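Local coordinates for Lmo0812 protein (Listeria monocytogenes serovar 1/2a, PDB 4YF1) that is a putative pyrophosphohydrolase of the HD-domain family, probably cleaving the 3'-diphosphate from guanosine-3',5'-bis(diphosphate), at residues Val52-Leu57 with Asp78-Leu83; Ala61-Glu66 with His87-Thr92; Leu93-Arg98 with Asp148-Tyr153. All blocks are in the same frame, centred on the assembly; numbering follows the deposited sequence. Where two conformers were deposited one is given.

Contact 1: residues Val52-Leu57 with Asp78-Leu83; sequences VVVAGL and DEVADL
Val-52 opens the contact with its CG2 branch, which meets CD1 of Leu-83 at 4.1 Å. The bond from its CA to CB points away from helix 78-87, yet the branching brings one methyl across: CG1 stands anti to the backbone N (chi1 176°), and CG2 lies beside that N, where Leu-83 CD1 is also 4.1 Å from Val-52 N. The two side chains cross obliquely.

Val-54 makes the next meeting, one methyl against another: its CG1 lies 4.1 Å from CG1 of Val-80, a van der Waals contact between branches that are each anti to their own backbone N. The same valine also packs on Leu-57 of the second subunit, so it links the helix pair to the dimer interface.

Ala-55 faces the other helix directly and gives the closest approach. Its CB is 3.6 Å from CB of Leu-83. The CA atoms of Ala-55 and Val-80 are 5.5 Å apart, and a single methyl at this point is compatible with so short a separation. Beyond CB, Leu-83 runs back toward Val-52, CG being anti to its own carbonyl carbon (chi1 -74°).

No hydrogen bond joins the two segments; the 216 Å² of surface buried between them comes mainly from aliphatic side chains, and all five touching residues are buried. Helix 111-132 closes one flank, with Leu-116 against Ala-55 and Glu-112 against both Val-52 and Leu-83. The helices have a signed crossing angle of -51° and axes 8.7 Å apart at closest approach, as part of the all-helical core of an HD domain, where helix 50-64 also carries His-59 and Asp-60 of a probable HD-type signature; no metal is bound there here.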
# COMPACT_ATOMS: atom_id res chain seq x y z
N VAL A 52 -5.90 1.25 7.75
CA VAL A 52 -4.81 1.95 8.45
C VAL A 52 -3.47 1.60 7.83
O VAL A 52 -2.62 2.46 7.63
CB VAL A 52 -4.80 1.64 9.97
CG1 VAL A 52 -3.62 2.29 10.68
CG2 VAL A 52 -6.08 2.14 10.64
N VAL A 53 -3.26 0.31 7.57
CA VAL A 53 -2.02 -0.15 6.96
C VAL A 53 -1.79 0.54 5.61
O VAL A 53 -0.68 1.01 5.31
CB VAL A 53 -2.01 -1.67 6.81
CG1 VAL A 53 -0.85 -2.12 5.93
CG2 VAL A 53 -1.96 -2.32 8.17
N VAL A 54 -2.84 0.60 4.80
CA VAL A 54 -2.75 1.23 3.49
C VAL A 54 -2.53 2.72 3.58
O VAL A 54 -1.80 3.28 2.77
CB VAL A 54 -3.98 0.90 2.63
CG1 VAL A 54 -3.98 1.70 1.33
CG2 VAL A 54 -3.98 -0.59 2.31
N ALA A 55 -3.16 3.37 4.57
CA ALA A 55 -2.94 4.81 4.75
C ALA A 55 -1.46 5.03 5.05
O ALA A 55 -0.87 5.99 4.57
CB ALA A 55 -3.80 5.38 5.86
N GLY A 56 -0.85 4.12 5.83
CA GLY A 56 0.59 4.26 6.14
C GLY A 56 1.44 4.10 4.89
O GLY A 56 2.43 4.83 4.67
N LEU A 57 1.04 3.14 4.07
CA LEU A 57 1.70 2.87 2.81
C LEU A 57 1.66 4.08 1.84
O LEU A 57 2.65 4.38 1.14
CB LEU A 57 0.99 1.68 2.16
CG LEU A 57 1.66 0.99 0.99
CD1 LEU A 57 2.79 0.10 1.48
CD2 LEU A 57 0.63 0.17 0.23
N ASP A 78 -12.97 7.25 0.78
CA ASP A 78 -12.87 8.31 1.77
C ASP A 78 -12.19 7.94 3.09
O ASP A 78 -11.44 8.76 3.62
CB ASP A 78 -14.25 8.92 2.06
CG ASP A 78 -14.80 9.77 0.90
OD1 ASP A 78 -14.05 10.55 0.25
OD2 ASP A 78 -16.02 9.70 0.67
N GLU A 79 -12.42 6.72 3.60
CA GLU A 79 -11.82 6.31 4.87
C GLU A 79 -10.29 6.33 4.80
O GLU A 79 -9.64 6.90 5.68
CB GLU A 79 -12.25 4.91 5.32
CG GLU A 79 -13.67 4.81 5.84
CD GLU A 79 -13.95 3.47 6.53
OE1 GLU A 79 -14.92 2.79 6.14
OE2 GLU A 79 -13.18 3.10 7.44
N VAL A 80 -9.73 5.68 3.78
CA VAL A 80 -8.28 5.70 3.58
C VAL A 80 -7.80 7.15 3.30
O VAL A 80 -6.79 7.60 3.86
CB VAL A 80 -7.88 4.74 2.46
CG1 VAL A 80 -6.44 4.92 2.03
CG2 VAL A 80 -8.15 3.31 2.90
N ALA A 81 -8.53 7.88 2.44
CA ALA A 81 -8.15 9.26 2.11
C ALA A 81 -8.07 10.13 3.36
O ALA A 81 -7.12 10.87 3.54
CB ALA A 81 -9.09 9.86 1.10
N ASP A 82 -9.05 9.97 4.26
CA ASP A 82 -9.07 10.72 5.51
C ASP A 82 -7.96 10.35 6.45
O ASP A 82 -7.42 11.22 7.15
CB ASP A 82 -10.42 10.57 6.22
CG ASP A 82 -11.54 11.31 5.50
OD1 ASP A 82 -11.25 12.14 4.60
OD2 ASP A 82 -12.72 11.04 5.83
N LEU A 83 -7.62 9.07 6.50
CA LEU A 83 -6.53 8.64 7.37
C LEU A 83 -5.20 9.25 6.83
O LEU A 83 -4.40 9.79 7.60
CB LEU A 83 -6.46 7.11 7.46
CG LEU A 83 -7.56 6.47 8.34
CD1 LEU A 83 -7.60 4.96 8.14
CD2 LEU A 83 -7.33 6.80 9.80

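Contact 2: residues Ala61-Glu66 with His87-Thr92. With NA (sodium ion), chain E.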
# COMPACT_ATOMS: atom_id res chain seq x y z
N ALA A 61 3.56 8.58 -1.02
CA ALA A 61 3.02 8.76 -2.37
C ALA A 61 2.40 10.15 -2.52
O ALA A 61 2.59 10.82 -3.55
CB ALA A 61 1.99 7.70 -2.68
N VAL A 62 1.68 10.60 -1.49
CA VAL A 62 1.05 11.92 -1.52
C VAL A 62 2.08 13.03 -1.33
O VAL A 62 2.07 14.01 -2.08
CB VAL A 62 -0.01 12.09 -0.43
CG1 VAL A 62 -0.64 13.48 -0.52
CG2 VAL A 62 -1.07 11.03 -0.57
N GLU A 63 2.93 12.89 -0.32
CA GLU A 63 3.95 13.93 -0.05
C GLU A 63 5.09 14.02 -1.08
O GLU A 63 5.55 15.13 -1.37
CB GLU A 63 4.55 13.77 1.36
CG GLU A 63 3.57 14.04 2.49
CD GLU A 63 4.25 14.35 3.83
OE1 GLU A 63 3.53 14.86 4.72
OE2 GLU A 63 5.48 14.11 3.99
N ASP A 64 5.52 12.89 -1.64
CA ASP A 64 6.69 12.88 -2.55
C ASP A 64 6.38 12.81 -4.05
O ASP A 64 7.30 12.97 -4.85
CB ASP A 64 7.67 11.76 -2.17
CG ASP A 64 8.14 11.86 -0.71
OD1 ASP A 64 8.12 12.97 -0.14
OD2 ASP A 64 8.54 10.82 -0.12
N THR A 65 5.13 12.56 -4.43
CA THR A 65 4.77 12.49 -5.86
C THR A 65 3.58 13.41 -6.11
O THR A 65 3.00 13.98 -5.17
CB THR A 65 4.43 11.05 -6.34
OG1 THR A 65 3.06 10.72 -6.08
CG2 THR A 65 5.37 10.02 -5.71
N GLU A 66 3.19 13.53 -7.38
CA GLU A 66 2.07 14.39 -7.76
C GLU A 66 0.71 13.80 -7.42
O GLU A 66 -0.30 14.45 -7.62
CB GLU A 66 2.14 14.76 -9.25
CG GLU A 66 3.37 15.59 -9.65
CD GLU A 66 3.49 16.91 -8.88
OE1 GLU A 66 3.29 17.98 -9.49
OE2 GLU A 66 3.76 16.88 -7.65
N HIS A 87 -2.23 12.95 8.54
CA HIS A 87 -0.78 13.12 8.80
C HIS A 87 0.03 13.79 7.69
O HIS A 87 1.25 13.89 7.79
CB HIS A 87 -0.16 11.77 9.15
CG HIS A 87 1.33 11.79 9.28
ND1 HIS A 87 2.02 12.90 9.74
CD2 HIS A 87 2.25 10.81 9.15
CE1 HIS A 87 3.31 12.62 9.81
NE2 HIS A 87 3.47 11.35 9.47
N THR A 88 -0.64 14.27 6.66
CA THR A 88 0.03 14.88 5.50
C THR A 88 0.37 16.32 5.88
O THR A 88 -0.47 17.02 6.42
CB THR A 88 -0.88 14.91 4.25
OG1 THR A 88 -1.22 13.57 3.87
CG2 THR A 88 -0.19 15.59 3.06
N GLU A 89 1.60 16.75 5.58
CA GLU A 89 2.03 18.11 5.88
C GLU A 89 1.56 19.06 4.78
O GLU A 89 1.46 18.67 3.62
CB GLU A 89 3.56 18.19 5.98
CG GLU A 89 4.19 17.43 7.14
CD GLU A 89 5.72 17.57 7.21
OE1 GLU A 89 6.35 17.99 6.22
OE2 GLU A 89 6.29 17.21 8.26
N ASN A 90 1.25 20.29 5.16
CA ASN A 90 0.98 21.32 4.18
C ASN A 90 2.37 21.88 3.84
O ASN A 90 2.94 22.65 4.61
CB ASN A 90 0.08 22.40 4.76
CG ASN A 90 -0.26 23.49 3.75
OD1 ASN A 90 0.59 23.90 2.95
ND2 ASN A 90 -1.51 23.95 3.78
N LYS A 91 2.88 21.49 2.67
CA LYS A 91 4.25 21.85 2.22
C LYS A 91 4.52 23.35 2.05
O LYS A 91 5.68 23.76 1.93
CB LYS A 91 4.56 21.19 0.87
CG LYS A 91 4.32 19.69 0.76
CD LYS A 91 5.42 18.78 1.29
CE LYS A 91 5.53 18.73 2.80
NZ LYS A 91 6.27 17.49 3.20
N THR A 92 3.48 24.18 2.03
CA THR A 92 3.67 25.63 1.91
C THR A 92 4.09 26.28 3.23
O THR A 92 4.47 27.43 3.24
CB THR A 92 2.40 26.35 1.37
OG1 THR A 92 1.31 26.25 2.31
CG2 THR A 92 1.96 25.78 0.02
NA NA E . 1.27 15.02 -3.94
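Glu-63 OE1 accepts the backbone N-H of Glu-89 at 2.8 Å, nearly along the C-O axis and with an N-H...O angle of 167°, so the bond is almost straight. The other carboxylate oxygen, OE2, forms a long salt bridge of 3.6 Å with Lys-91 NZ. Extension of the Glu-63 chain beyond CG carries the carboxylate across to the loop, and on the way CG passes Thr-88 CG2 at 4.1 Å.

Lys-91 bends at chi2 and chi3, and its NZ also bonds Glu-89 OE1 at 3.1 Å, on the anti side and 30° out of the carboxylate plane. The ammonium thus probably offsets the repulsion between Glu-63 OE1 and Glu-89 OE1, which are 4.5 Å apart; Glu-89 has further salt bridges to Arg-98 and Lys-99. This network ties the end of helix 50-64 to the loop after helix 78-87 within the HD domain. In the conformer given, the His-87 ring stacks on His-59 and NE2 hydrogen-bonds Asp-120, both residues of the probable HD signature.

Val-62 CG1 adds an apolar touch on Thr-88 CG2. Its carbonyl O binds the sodium ion at 2.2 Å, together with Thr-65 O at 2.4 Å and Met-67 O.

Contact 3: residues Leu93-Arg98 with Asp148-Tyr153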
# COMPACT_ATOMS: atom_id res chain seq x y z
N LEU A 93 4.05 25.53 4.33
CA LEU A 93 4.39 26.06 5.66
C LEU A 93 5.84 25.75 6.01
O LEU A 93 6.42 24.80 5.49
CB LEU A 93 3.48 25.44 6.70
CG LEU A 93 1.98 25.63 6.43
CD1 LEU A 93 1.11 24.91 7.46
CD2 LEU A 93 1.63 27.11 6.37
N SER A 94 6.41 26.54 6.91
CA SER A 94 7.81 26.33 7.34
C SER A 94 7.94 24.98 8.07
O SER A 94 6.93 24.41 8.56
CB SER A 94 8.26 27.46 8.26
OG SER A 94 7.67 27.34 9.55
N TRP A 95 9.16 24.47 8.15
CA TRP A 95 9.45 23.20 8.82
C TRP A 95 8.98 23.25 10.26
O TRP A 95 8.23 22.36 10.70
CB TRP A 95 10.95 22.89 8.76
CG TRP A 95 11.40 21.47 9.21
CD1 TRP A 95 11.66 20.38 8.39
CD2 TRP A 95 11.70 21.04 10.53
NE1 TRP A 95 12.14 19.34 9.14
CE2 TRP A 95 12.15 19.71 10.46
CE3 TRP A 95 11.62 21.66 11.79
CZ2 TRP A 95 12.51 18.97 11.60
CZ3 TRP A 95 12.01 20.93 12.93
CH2 TRP A 95 12.45 19.62 12.83
N GLU A 96 9.34 24.31 10.97
CA GLU A 96 8.90 24.44 12.38
C GLU A 96 7.34 24.40 12.54
O GLU A 96 6.82 23.79 13.48
CB GLU A 96 9.44 25.71 12.98
CG GLU A 96 10.92 25.64 13.29
CD GLU A 96 11.48 27.02 13.59
OE1 GLU A 96 11.49 27.85 12.66
OE2 GLU A 96 11.86 27.27 14.74
N GLU A 97 6.64 25.02 11.60
CA GLU A 97 5.18 25.07 11.68
C GLU A 97 4.60 23.68 11.34
O GLU A 97 3.69 23.22 12.02
CB GLU A 97 4.60 26.21 10.82
CG GLU A 97 4.91 27.59 11.42
CD GLU A 97 4.32 28.77 10.65
OE1 GLU A 97 3.48 28.61 9.74
OE2 GLU A 97 4.73 29.92 10.97
N ARG A 98 5.13 23.04 10.30
CA ARG A 98 4.65 21.70 9.90
C ARG A 98 4.84 20.71 11.04
O ARG A 98 3.99 19.90 11.36
CB ARG A 98 5.40 21.21 8.66
CG ARG A 98 5.06 21.98 7.39
CD ARG A 98 5.75 21.47 6.14
NE ARG A 98 7.11 22.01 5.94
CZ ARG A 98 8.25 21.31 5.87
NH1 ARG A 98 9.39 21.97 5.66
NH2 ARG A 98 8.29 19.99 5.97
N ASP A 148 19.23 20.50 17.42
CA ASP A 148 18.26 21.06 18.36
C ASP A 148 16.81 20.87 17.88
O ASP A 148 15.95 20.38 18.64
CB ASP A 148 18.52 22.54 18.59
CG ASP A 148 19.87 22.82 19.21
OD1 ASP A 148 20.53 21.91 19.72
OD2 ASP A 148 20.26 24.00 19.21
N LEU A 149 16.58 21.22 16.60
CA LEU A 149 15.26 21.13 16.02
C LEU A 149 14.78 19.69 15.89
O LEU A 149 13.60 19.40 16.19
CB LEU A 149 15.21 21.84 14.65
CG LEU A 149 15.01 23.36 14.67
CD1 LEU A 149 15.04 23.90 13.25
CD2 LEU A 149 13.69 23.74 15.35
N GLN A 150 15.67 18.80 15.45
CA GLN A 150 15.34 17.37 15.37
C GLN A 150 15.07 16.77 16.73
O GLN A 150 14.16 15.93 16.88
CB GLN A 150 16.38 16.58 14.60
CG GLN A 150 16.34 16.86 13.10
CD GLN A 150 15.14 16.25 12.40
OE1 GLN A 150 14.25 15.70 13.03
NE2 GLN A 150 15.09 16.40 11.09
N LYS A 151 15.81 17.21 17.74
CA LYS A 151 15.54 16.77 19.10
C LYS A 151 14.20 17.25 19.61
O LYS A 151 13.39 16.44 20.15
CB LYS A 151 16.62 17.27 20.02
CG LYS A 151 16.45 16.94 21.49
CD LYS A 151 17.81 17.19 22.15
CE LYS A 151 17.80 16.98 23.65
NZ LYS A 151 17.26 18.16 24.37
N TRP A 152 13.92 18.54 19.38
CA TRP A 152 12.66 19.14 19.80
C TRP A 152 11.49 18.38 19.18
O TRP A 152 10.51 18.10 19.85
CB TRP A 152 12.59 20.62 19.43
CG TRP A 152 11.19 21.19 19.39
CD1 TRP A 152 10.43 21.62 20.44
CD2 TRP A 152 10.39 21.37 18.22
NE1 TRP A 152 9.21 22.06 19.98
CE2 TRP A 152 9.16 21.91 18.62
CE3 TRP A 152 10.60 21.12 16.86
CZ2 TRP A 152 8.15 22.21 17.73
CZ3 TRP A 152 9.59 21.43 15.95
CH2 TRP A 152 8.38 21.97 16.39
N TYR A 153 11.62 18.06 17.90
CA TYR A 153 10.55 17.38 17.14
C TYR A 153 10.26 15.96 17.63
O TYR A 153 9.10 15.63 17.98
CB TYR A 153 10.93 17.39 15.65
CG TYR A 153 9.99 16.65 14.75
CD1 TYR A 153 8.62 16.76 14.92
CD2 TYR A 153 10.45 15.91 13.65
CE1 TYR A 153 7.74 16.10 14.08
CE2 TYR A 153 9.56 15.25 12.79
CZ TYR A 153 8.22 15.35 13.02
OH TYR A 153 7.29 14.75 12.17
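Trp-95 supplies most of the apolar contact. With CG anti to the backbone N (chi1 -170°), the indole extends toward helix 147-160 and reaches it with the far side of its six-membered ring. CZ3 packs on CB of Leu-149 at 3.7 Å and on CZ3 of Trp-152 at 3.9 Å, the first tryptophan's atom meeting the second ring at its edge. Glu-96 contributes its aliphatic part: CG touches Leu-149 CD2 at 3.9 Å, the two side chains crossing at about a right angle.

Among the aromatic pairs, Trp-95 and Tyr-153 have ring planes 73° apart and centroids separated by 5.7 Å, an oblique approach in which CH2 of Trp-95 also nears CB of Tyr-153.

Polar groups touch the rings without any hydrogen bond across the contact. Leu-149 O lies at the edge of the Trp-95 ring, 3.6 Å from CH2, while the Gln-150 amide, turned 79° from the indole, brings NE2 to 3.7 Å from CZ2.

Within 93-98, Ser-94 OG accepts Glu-97 N at 3.3 Å, an N-cap that starts helix 95-108. Lys-99 adds a cation-pi contact to Trp-95. The outcome is an aromatic-rich helix-helix interface at the surface, joining the first turn of helix 95-108 to helix 147-160 in this all-helical fold.

How the contacts relate
Contacts 1 and 2 share helix 50-64 and interleave along the chain: 52-57 and 61-66 come first, then 78-83 and 87-92, and their centres lie 14 Å apart. Contact 3 follows in series, its centre 16 Å from that of contact 2 and 25 Å from that of contact 1, opposite contact 1 across the chain's centre. Contacts 2 and 3 touch through a 2.8 Å salt bridge between Glu-89 OE1 and Arg-98 NH2, whereas the nearest atoms of contacts 1 and 3 are about 13 Å apart. The loop leads from helix 78-87, which packs on the dimer-facing helix 50-64, past the probable HD site into helix 95-108, whose first turn packs on helix 147-160.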